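PDB 5X3G: uracil-DNA glycosylase from Nitratifractor salsuginis, which belongs to a family of compact alpha/beta proteins built round a central four-stranded parallel beta sheet flanked by helices. Local coordinates for residues Glu25-Ile30 against Leu66-Val71; Arg72-Gly77 against Pro202-Phe207; Ile120-Val125 against Lys241-Phe246. One frame throughout, in Å; residues are numbered along the deposited sequence.

Interaction 1: residues Glu25-Ile30 against Leu66-Val71; sequences EEWEPI and LRPNEV
Trp27 and Pro68 carry this contact, with the proline ring lying over one face of the indole. Pro68 CG sits 3.6 Å from the centroid of the Trp27 six-membered ring and only 10° off the ring normal, a CH-pi contact, while Pro68 CD meets Trp27 CE2 alongside it. The two side chains run past each other in opposite directions. At the far edge of the indole Val71 CG2 approaches Trp27 CH2 at 4.0 Å, and Ile30 CD1 closes on Pro68 CB at 3.8 Å.

The contact joins the short 3-10 turn that leads into helix 28-35 to the turn just before strand 73-77, with Phe63 set edge-to-face against Trp27 and Tyr200 touching Pro68 from a loop.

One direct hydrogen bond crosses. Trp27 NE1 gives its hydrogen to Leu66 O, which lies in the indole plane; the modelled 2.5 Å is short enough to be doubtful as an exact length. The bond at the edge and the proline over the face probably help set how the indole is turned.

The charged part is looser. Glu26 CG is anti to the carbonyl carbon (chi1 -71°), and the chain is extended beyond it. Glu26 OE1 stands 4.0 Å from Arg67 NE, a long salt bridge with the carboxylate and guanidinium planes 77° apart, and Arg67 NH2 has Asp24 as its stronger partner. Water 1 accepts from Asn69 N at 2.6 Å and donates weakly to Glu26 OE1.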
loop_
_atom_site.group_PDB
_atom_site.type_symbol
_atom_site.label_atom_id
_atom_site.label_comp_id
_atom_site.label_asym_id
_atom_site.label_seq_id
_atom_site.Cartn_x
_atom_site.Cartn_y
_atom_site.Cartn_z
ATOM N N GLU A 25 -17.560 -4.550 -9.423
ATOM C CA GLU A 25 -18.543 -5.279 -8.625
ATOM C C GLU A 25 -18.050 -6.670 -8.243
ATOM O O GLU A 25 -18.555 -7.259 -7.279
ATOM C CB GLU A 25 -19.881 -5.395 -9.357
ATOM C CG GLU A 25 -19.802 -5.650 -10.848
ATOM C CD GLU A 25 -21.157 -5.499 -11.520
ATOM O OE1 GLU A 25 -21.285 -5.887 -12.701
ATOM O OE2 GLU A 25 -22.094 -5.001 -10.860
ATOM N N GLU A 26 -17.071 -7.215 -8.979
ATOM C CA GLU A 26 -16.464 -8.484 -8.583
ATOM C C GLU A 26 -15.927 -8.452 -7.161
ATOM O O GLU A 26 -15.767 -9.512 -6.546
ATOM C CB GLU A 26 -15.314 -8.867 -9.514
ATOM C CG GLU A 26 -15.697 -9.297 -10.909
ATOM C CD GLU A 26 -14.499 -9.815 -11.677
ATOM O OE1 GLU A 26 -13.413 -9.937 -11.069
ATOM O OE2 GLU A 26 -14.636 -10.099 -12.885
ATOM N N TRP A 27 -15.626 -7.267 -6.634
ATOM C CA TRP A 27 -15.102 -7.145 -5.282
ATOM C C TRP A 27 -16.171 -7.281 -4.208
ATOM O O TRP A 27 -15.818 -7.421 -3.031
ATOM C CB TRP A 27 -14.381 -5.808 -5.125
ATOM C CG TRP A 27 -12.964 -5.871 -5.565
ATOM C CD1 TRP A 27 -12.425 -5.335 -6.698
ATOM C CD2 TRP A 27 -11.897 -6.540 -4.889
ATOM N NE1 TRP A 27 -11.082 -5.619 -6.760
ATOM C CE2 TRP A 27 -10.734 -6.359 -5.661
ATOM C CE3 TRP A 27 -11.813 -7.271 -3.701
ATOM C CZ2 TRP A 27 -9.501 -6.880 -5.283
ATOM C CZ3 TRP A 27 -10.591 -7.789 -3.328
ATOM C CH2 TRP A 27 -9.450 -7.591 -4.117
ATOM N N GLU A 28 -17.451 -7.262 -4.575
ATOM C CA GLU A 28 -18.505 -7.304 -3.564
ATOM C C GLU A 28 -18.486 -8.549 -2.679
ATOM O O GLU A 28 -18.700 -8.399 -1.462
ATOM C CB GLU A 28 -19.874 -7.142 -4.238
ATOM C CG GLU A 28 -20.182 -5.708 -4.633
ATOM C CD GLU A 28 -21.629 -5.502 -5.031
ATOM O OE1 GLU A 28 -22.468 -6.368 -4.703
ATOM O OE2 GLU A 28 -21.929 -4.468 -5.664
ATOM N N PRO A 29 -18.258 -9.770 -3.183
ATOM C CA PRO A 29 -18.267 -10.934 -2.275
ATOM C C PRO A 29 -17.233 -10.858 -1.166
ATOM O O PRO A 29 -17.470 -11.394 -0.075
ATOM C CB PRO A 29 -17.991 -12.114 -3.218
ATOM C CG PRO A 29 -18.460 -11.652 -4.541
ATOM C CD PRO A 29 -18.135 -10.192 -4.591
ATOM N N ILE A 30 -16.095 -10.213 -1.406
ATOM C CA ILE A 30 -15.047 -10.125 -0.393
ATOM C C ILE A 30 -15.154 -8.833 0.407
ATOM O O ILE A 30 -14.958 -8.831 1.625
ATOM C CB ILE A 30 -13.663 -10.255 -1.062
ATOM C CG1 ILE A 30 -13.552 -11.567 -1.842
ATOM C CG2 ILE A 30 -12.552 -10.173 -0.026
ATOM C CD1 ILE A 30 -12.228 -11.735 -2.557
ATOM N N LEU A 66 -7.063 -3.664 -9.469
ATOM C CA LEU A 66 -6.983 -5.105 -9.287
ATOM C C LEU A 66 -8.369 -5.706 -9.096
ATOM O O LEU A 66 -9.234 -5.126 -8.434
ATOM C CB LEU A 66 -6.107 -5.441 -8.079
ATOM C CG LEU A 66 -4.594 -5.242 -8.168
ATOM C CD1 LEU A 66 -3.967 -5.428 -6.797
ATOM C CD2 LEU A 66 -3.987 -6.209 -9.169
ATOM N N ARG A 67 -8.575 -6.860 -9.687
ATOM C CA ARG A 67 -9.685 -7.752 -9.412
ATOM C C ARG A 67 -9.218 -8.852 -8.466
ATOM O O ARG A 67 -8.022 -9.152 -8.411
ATOM C CB ARG A 67 -10.223 -8.359 -10.712
ATOM C CG ARG A 67 -10.471 -7.306 -11.781
ATOM C CD ARG A 67 -11.625 -6.393 -11.393
ATOM N NE ARG A 67 -12.646 -6.300 -12.432
ATOM C CZ ARG A 67 -12.684 -5.332 -13.343
ATOM N NH1 ARG A 67 -11.761 -4.379 -13.334
ATOM N NH2 ARG A 67 -13.646 -5.308 -14.255
ATOM N N PRO A 68 -10.127 -9.453 -7.688
ATOM C CA PRO A 68 -9.687 -10.374 -6.622
ATOM C C PRO A 68 -8.726 -11.467 -7.069
ATOM O O PRO A 68 -7.799 -11.801 -6.318
ATOM C CB PRO A 68 -11.011 -10.956 -6.114
ATOM C CG PRO A 68 -12.001 -9.877 -6.359
ATOM C CD PRO A 68 -11.583 -9.225 -7.649
ATOM N N ASN A 69 -8.900 -12.028 -8.267
ATOM C CA ASN A 69 -8.040 -13.123 -8.705
ATOM C C ASN A 69 -6.706 -12.649 -9.264
ATOM O O ASN A 69 -5.878 -13.488 -9.631
ATOM C CB ASN A 69 -8.758 -13.986 -9.747
ATOM C CG ASN A 69 -8.826 -13.327 -11.111
ATOM O OD1 ASN A 69 -8.916 -12.105 -11.220
ATOM N ND2 ASN A 69 -8.777 -14.137 -12.163
ATOM N N GLU A 70 -6.477 -11.339 -9.347
ATOM C CA GLU A 70 -5.192 -10.800 -9.766
ATOM C C GLU A 70 -4.290 -10.458 -8.589
ATOM O O GLU A 70 -3.127 -10.100 -8.798
ATOM C CB GLU A 70 -5.402 -9.559 -10.640
ATOM C CG GLU A 70 -6.440 -9.743 -11.733
ATOM C CD GLU A 70 -6.721 -8.461 -12.487
ATOM O OE1 GLU A 70 -6.970 -7.429 -11.830
ATOM O OE2 GLU A 70 -6.690 -8.483 -13.735
ATOM N N VAL A 71 -4.794 -10.565 -7.361
ATOM C CA VAL A 71 -3.997 -10.275 -6.173
ATOM C C VAL A 71 -3.024 -11.430 -5.953
ATOM O O VAL A 71 -3.434 -12.551 -5.641
ATOM C CB VAL A 71 -4.880 -10.053 -4.941
ATOM C CG1 VAL A 71 -4.017 -9.770 -3.714
ATOM C CG2 VAL A 71 -5.853 -8.913 -5.186
HETATM O O HOH W 1 -11.263 -11.971 -9.399
#

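Interaction 2: residues Arg72-Gly77 against Pro202-Phe207; sequences RYILFG and PTLILF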
loop_
_atom_site.group_PDB
_atom_site.type_symbol
_atom_site.label_atom_id
_atom_site.label_comp_id
_atom_site.label_asym_id
_atom_site.label_seq_id
_atom_site.Cartn_x
_atom_site.Cartn_y
_atom_site.Cartn_z
ATOM N N ARG A 72 -1.734 -11.159 -6.124
ATOM C CA ARG A 72 -0.685 -12.117 -5.800
ATOM C C ARG A 72 -0.009 -11.816 -4.472
ATOM O O ARG A 72 0.516 -12.734 -3.832
ATOM C CB ARG A 72 0.375 -12.134 -6.906
ATOM C CG ARG A 72 -0.203 -12.227 -8.307
ATOM C CD ARG A 72 0.886 -12.108 -9.359
ATOM N NE ARG A 72 2.082 -12.871 -9.009
ATOM C CZ ARG A 72 3.300 -12.599 -9.468
ATOM N NH1 ARG A 72 3.485 -11.580 -10.296
ATOM N NH2 ARG A 72 4.332 -13.345 -9.101
ATOM N N TYR A 73 -0.014 -10.554 -4.052
ATOM C CA TYR A 73 0.591 -10.127 -2.802
ATOM C C TYR A 73 -0.324 -9.115 -2.131
ATOM O O TYR A 73 -1.085 -8.407 -2.795
ATOM C CB TYR A 73 1.967 -9.484 -3.012
ATOM C CG TYR A 73 3.017 -10.379 -3.630
ATOM C CD1 TYR A 73 3.827 -11.186 -2.841
ATOM C CD2 TYR A 73 3.209 -10.404 -5.004
ATOM C CE1 TYR A 73 4.793 -12.000 -3.405
ATOM C CE2 TYR A 73 4.171 -11.212 -5.577
ATOM C CZ TYR A 73 4.959 -12.006 -4.777
ATOM O OH TYR A 73 5.917 -12.811 -5.348
ATOM N N ILE A 74 -0.234 -9.043 -0.807
ATOM C CA ILE A 74 -0.888 -7.998 -0.026
ATOM C C ILE A 74 0.193 -7.336 0.813
ATOM O O ILE A 74 0.643 -7.907 1.815
ATOM C CB ILE A 74 -2.017 -8.537 0.862
ATOM C CG1 ILE A 74 -3.031 -9.321 0.027
ATOM C CG2 ILE A 74 -2.699 -7.396 1.605
ATOM C CD1 ILE A 74 -4.249 -9.750 0.812
ATOM N N LEU A 75 0.617 -6.145 0.407
ATOM C CA LEU A 75 1.643 -5.387 1.109
ATOM C C LEU A 75 0.966 -4.449 2.099
ATOM O O LEU A 75 0.153 -3.607 1.701
ATOM C CB LEU A 75 2.502 -4.610 0.110
ATOM C CG LEU A 75 3.814 -3.978 0.585
ATOM C CD1 LEU A 75 4.697 -3.754 -0.620
ATOM C CD2 LEU A 75 3.584 -2.659 1.308
ATOM N N PHE A 76 1.314 -4.578 3.375
ATOM C CA PHE A 76 0.600 -3.870 4.428
ATOM C C PHE A 76 1.254 -2.543 4.790
ATOM O O PHE A 76 2.475 -2.381 4.731
ATOM C CB PHE A 76 0.493 -4.731 5.688
ATOM C CG PHE A 76 -0.588 -5.775 5.626
ATOM C CD1 PHE A 76 -1.895 -5.458 5.960
ATOM C CD2 PHE A 76 -0.295 -7.077 5.254
ATOM C CE1 PHE A 76 -2.893 -6.417 5.914
ATOM C CE2 PHE A 76 -1.289 -8.042 5.206
ATOM C CZ PHE A 76 -2.591 -7.710 5.536
ATOM N N GLY A 77 0.399 -1.582 5.157
ATOM C CA GLY A 77 0.813 -0.435 5.931
ATOM C C GLY A 77 -0.079 -0.310 7.154
ATOM O O GLY A 77 -1.027 -1.076 7.334
ATOM N N PRO A 202 -2.912 -15.309 -1.670
ATOM C CA PRO A 202 -1.845 -14.336 -1.918
ATOM C C PRO A 202 -0.884 -14.290 -0.742
ATOM O O PRO A 202 -1.224 -14.635 0.391
ATOM C CB PRO A 202 -2.597 -13.014 -2.080
ATOM C CG PRO A 202 -3.789 -13.178 -1.223
ATOM C CD PRO A 202 -4.177 -14.635 -1.318
ATOM N N THR A 203 0.339 -13.856 -1.026
ATOM C CA THR A 203 1.389 -13.812 -0.017
ATOM C C THR A 203 1.400 -12.455 0.679
ATOM O O THR A 203 1.406 -11.410 0.022
ATOM C CB THR A 203 2.749 -14.096 -0.653
ATOM O OG1 THR A 203 2.788 -15.455 -1.103
ATOM C CG2 THR A 203 3.863 -13.873 0.352
ATOM N N LEU A 204 1.401 -12.476 2.010
ATOM C CA LEU A 204 1.465 -11.247 2.787
ATOM C C LEU A 204 2.903 -10.746 2.851
ATOM O O LEU A 204 3.806 -11.485 3.251
ATOM C CB LEU A 204 0.928 -11.475 4.201
ATOM C CG LEU A 204 -0.434 -12.151 4.366
ATOM C CD1 LEU A 204 -0.820 -12.202 5.842
ATOM C CD2 LEU A 204 -1.510 -11.454 3.538
ATOM N N ILE A 205 3.114 -9.494 2.456
ATOM C CA ILE A 205 4.412 -8.841 2.582
ATOM C C ILE A 205 4.370 -7.972 3.830
ATOM O O ILE A 205 3.601 -7.005 3.900
ATOM C CB ILE A 205 4.754 -8.012 1.336
ATOM C CG1 ILE A 205 4.797 -8.909 0.100
ATOM C CG2 ILE A 205 6.076 -7.275 1.533
ATOM C CD1 ILE A 205 4.830 -8.137 -1.195
ATOM N N LEU A 206 5.194 -8.313 4.815
ATOM C CA LEU A 206 5.092 -7.745 6.155
ATOM C C LEU A 206 6.368 -6.970 6.469
ATOM O O LEU A 206 7.398 -7.561 6.804
ATOM C CB LEU A 206 4.833 -8.848 7.174
ATOM C CG LEU A 206 3.629 -9.733 6.833
ATOM C CD1 LEU A 206 3.632 -11.005 7.669
ATOM C CD2 LEU A 206 2.323 -8.963 7.016
ATOM N N PHE A 207 6.292 -5.645 6.366
ATOM C CA PHE A 207 7.423 -4.771 6.662
ATOM C C PHE A 207 7.531 -4.569 8.168
ATOM O O PHE A 207 6.642 -3.972 8.785
ATOM C CB PHE A 207 7.262 -3.427 5.957
ATOM C CG PHE A 207 7.644 -3.448 4.506
ATOM C CD1 PHE A 207 8.596 -4.336 4.037
ATOM C CD2 PHE A 207 7.054 -2.570 3.612
ATOM C CE1 PHE A 207 8.949 -4.349 2.701
ATOM C CE2 PHE A 207 7.403 -2.578 2.276
ATOM C CZ PHE A 207 8.352 -3.469 1.818
HETATM O O HOH W 2 3.948 -4.665 5.484
#
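Arg72 O takes the first bond of the pair, from Thr203 N at 3.0 Å, just where Pro202 leads into its strand. At Tyr73 the backbone bonds go to Gly163 and Leu165, just before and within the neighbouring strand 164-168, yet Tyr73 CA comes within 3.2 Å of Thr203 O in a CA-H...O contact. The phenol lies beside Thr203 and points the same way; its CG is anti to the carbonyl carbon (chi1 -61°). Tyr73 CD1 meets the tip of Ile205, CD1, at 3.6 Å.

Ile74 bonds with both backbone groups: its N donates to Thr203 O, and its O accepts from Ile205 N, which stands 43° above the carbonyl plane. Its side chain goes to the opposite face, lying alongside Pro202 and touching Leu204 CD2 with CB. Leu75 returns to the Tyr73 side, where its CD2 reaches Phe207 CE2 at 3.9 Å. Phe76 puts its ring edge against Leu204 CD2, and CD2 of its ring meets Leu206 CD2 at 3.7 Å.

Here the strands diverge. Phe76 N makes a weak 3.4 Å bond to Ile205 O, and water 2 fills in beyond, donating to Phe76 O and Ile205 O and accepting from Phe207 N at 2.7 Å. Parallel strands 73-77 and 203-207 are the inner pair of a four-stranded sheet of order 2-1-3-4, the core of the uracil-DNA glycosylase alpha/beta fold.

Interaction 3: residues Ile120-Val125 against Lys241-Phe246; sequences IKMALV and KAWELF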
loop_
_atom_site.group_PDB
_atom_site.type_symbol
_atom_site.label_atom_id
_atom_site.label_comp_id
_atom_site.label_asym_id
_atom_site.label_seq_id
_atom_site.Cartn_x
_atom_site.Cartn_y
_atom_site.Cartn_z
ATOM N N ILE A 120 13.243 2.838 -3.263
ATOM C CA ILE A 120 13.590 3.117 -4.651
ATOM C C ILE A 120 15.069 2.855 -4.898
ATOM O O ILE A 120 15.447 2.284 -5.930
ATOM C CB ILE A 120 13.196 4.559 -5.017
ATOM C CG1 ILE A 120 11.671 4.700 -5.079
ATOM C CG2 ILE A 120 13.838 4.965 -6.334
ATOM C CD1 ILE A 120 11.204 6.132 -5.203
ATOM N N LYS A 121 15.932 3.256 -3.959
ATOM C CA LYS A 121 17.340 2.883 -4.075
ATOM C C LYS A 121 17.509 1.366 -4.099
ATOM O O LYS A 121 18.306 0.834 -4.882
ATOM C CB LYS A 121 18.149 3.493 -2.931
ATOM C CG LYS A 121 18.324 4.996 -3.018
ATOM C CD LYS A 121 19.149 5.502 -1.849
ATOM C CE LYS A 121 19.241 7.013 -1.846
ATOM N NZ LYS A 121 20.083 7.494 -0.714
HETATM N N MSE A 122 16.777 0.657 -3.240
HETATM C CA MSE A 122 16.791 -0.808 -3.183
HETATM C C MSE A 122 16.432 -1.394 -4.544
HETATM O O MSE A 122 17.097 -2.310 -5.021
HETATM C CB MSE A 122 15.818 -1.321 -2.099
HETATM C CG MSE A 122 15.729 -2.857 -1.936
HETATM SE SE MSE A 122 14.726 -3.791 -3.345
HETATM C CE MSE A 122 12.952 -3.055 -3.016
ATOM N N ALA A 123 15.372 -0.865 -5.161
ATOM C CA ALA A 123 14.953 -1.374 -6.462
ATOM C C ALA A 123 15.996 -1.079 -7.533
ATOM O O ALA A 123 16.240 -1.912 -8.415
ATOM C CB ALA A 123 13.599 -0.782 -6.845
ATOM N N LEU A 124 16.629 0.097 -7.469
ATOM C CA LEU A 124 17.706 0.405 -8.403
ATOM C C LEU A 124 18.881 -0.551 -8.241
ATOM O O LEU A 124 19.550 -0.881 -9.226
ATOM C CB LEU A 124 18.167 1.849 -8.219
ATOM C CG LEU A 124 17.217 2.940 -8.709
ATOM C CD1 LEU A 124 17.747 4.314 -8.322
ATOM C CD2 LEU A 124 17.008 2.828 -10.225
ATOM N N VAL A 125 19.155 -1.002 -7.015
ATOM C CA VAL A 125 20.224 -1.977 -6.817
ATOM C C VAL A 125 19.807 -3.343 -7.350
ATOM O O VAL A 125 20.553 -3.994 -8.090
ATOM C CB VAL A 125 20.618 -2.053 -5.332
ATOM C CG1 VAL A 125 21.589 -3.207 -5.096
ATOM C CG2 VAL A 125 21.219 -0.736 -4.873
ATOM N N LYS A 241 17.058 -10.115 0.949
ATOM C CA LYS A 241 15.711 -10.676 0.926
ATOM C C LYS A 241 14.761 -9.752 0.175
ATOM O O LYS A 241 13.878 -10.213 -0.565
ATOM C CB LYS A 241 15.221 -10.934 2.353
ATOM C CG LYS A 241 13.926 -11.728 2.433
ATOM C CD LYS A 241 13.554 -12.067 3.872
ATOM C CE LYS A 241 12.468 -13.134 3.918
ATOM N NZ LYS A 241 12.047 -13.449 5.312
ATOM N N ALA A 242 14.950 -8.437 0.331
ATOM C CA ALA A 242 14.194 -7.475 -0.460
ATOM C C ALA A 242 14.542 -7.580 -1.940
ATOM O O ALA A 242 13.649 -7.537 -2.794
ATOM C CB ALA A 242 14.447 -6.058 0.052
ATOM N N TRP A 243 15.834 -7.716 -2.264
ATOM C CA TRP A 243 16.229 -7.896 -3.660
ATOM C C TRP A 243 15.521 -9.088 -4.282
ATOM O O TRP A 243 15.085 -9.029 -5.438
ATOM C CB TRP A 243 17.737 -8.107 -3.783
ATOM C CG TRP A 243 18.619 -7.042 -3.231
ATOM C CD1 TRP A 243 18.252 -5.842 -2.694
ATOM C CD2 TRP A 243 20.045 -7.093 -3.170
ATOM N NE1 TRP A 243 19.372 -5.143 -2.297
ATOM C CE2 TRP A 243 20.484 -5.892 -2.582
ATOM C CE3 TRP A 243 20.994 -8.041 -3.559
ATOM C CZ2 TRP A 243 21.833 -5.617 -2.371
ATOM C CZ3 TRP A 243 22.330 -7.768 -3.351
ATOM C CH2 TRP A 243 22.738 -6.566 -2.763
ATOM N N GLU A 244 15.418 -10.193 -3.541
ATOM C CA GLU A 244 14.810 -11.383 -4.117
ATOM C C GLU A 244 13.292 -11.275 -4.187
ATOM O O GLU A 244 12.683 -11.809 -5.122
ATOM C CB GLU A 244 15.219 -12.628 -3.329
ATOM C CG GLU A 244 14.689 -13.917 -3.939
ATOM C CD GLU A 244 15.291 -15.160 -3.320
ATOM O OE1 GLU A 244 16.154 -15.026 -2.429
ATOM O OE2 GLU A 244 14.897 -16.275 -3.728
ATOM N N LEU A 245 12.661 -10.589 -3.233
ATOM C CA LEU A 245 11.209 -10.451 -3.307
ATOM C C LEU A 245 10.792 -9.471 -4.402
ATOM O O LEU A 245 9.949 -9.794 -5.246
ATOM C CB LEU A 245 10.644 -10.012 -1.956
ATOM C CG LEU A 245 9.150 -9.676 -1.970
ATOM C CD1 LEU A 245 8.335 -10.865 -2.450
ATOM C CD2 LEU A 245 8.687 -9.243 -0.592
ATOM N N PHE A 246 11.378 -8.275 -4.412
ATOM C CA PHE A 246 10.927 -7.212 -5.301
ATOM C C PHE A 246 11.657 -7.183 -6.634
ATOM O O PHE A 246 11.144 -6.591 -7.588
ATOM C CB PHE A 246 11.081 -5.855 -4.612
ATOM C CG PHE A 246 10.216 -5.699 -3.403
ATOM C CD1 PHE A 246 8.840 -5.581 -3.528
ATOM C CD2 PHE A 246 10.771 -5.682 -2.137
ATOM C CE1 PHE A 246 8.040 -5.444 -2.412
ATOM C CE2 PHE A 246 9.974 -5.541 -1.021
ATOM C CZ PHE A 246 8.608 -5.427 -1.156
#
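Ala242 O accepts the helical hydrogen bond of Phe246 N at 2.9 Å, and the selenium of Met122, modelled as selenomethionine, rests 3.9 Å from the same Ala242 O. The contact is a helix-helix packing: the short segments cross at -76° with their axes 9.6 Å apart, and no hydrogen bond joins the two segments.

Met122 does most of the bridging. Met122 CG, anti to the backbone N (chi1 180°), touches Ala242 CB and comes up at the edge of the Trp243 indole, 4.0 Å from Trp243 CD1; bends at chi2 and chi3 follow. Selenium lies at that edge too, 5.2 Å from the centroid of the five-membered ring, a Met-aromatic contact. The Met122 side chain crosses that of Phe246 at about a right angle, with Met122 CE 3.5 Å from Phe246 CD2.

Trp243 is held at its polar end by Ile237 O, which accepts from NE1. Phe119, on the same helix as Met122, packs edge-to-face with Phe246. One turn after Met122, Val125 crosses the indole obliquely, its CG1 3.6 Å from Trp243 CZ2.

In the fold
From the N terminus, interaction 1 comes first: it closes the 35 residues between its segments and brings the start of helix 28-35 against the turn leading into the sheet. The chain then passes directly from Val71 to Arg72, so interaction 2 follows in series, and Val71 O touches Pro202 CB where the two adjoin. Interactions 2 and 3 cross, because 120-125 falls inside the long excursion from 72-77 to 202-207, and 241-246 comes after it. They also meet in space: helix 240-246 lies on the sheet face bearing Tyr73 and Ile205, with Phe246 CZ against Phe207 CZ, and interaction 3 joins helix 114-126 to it.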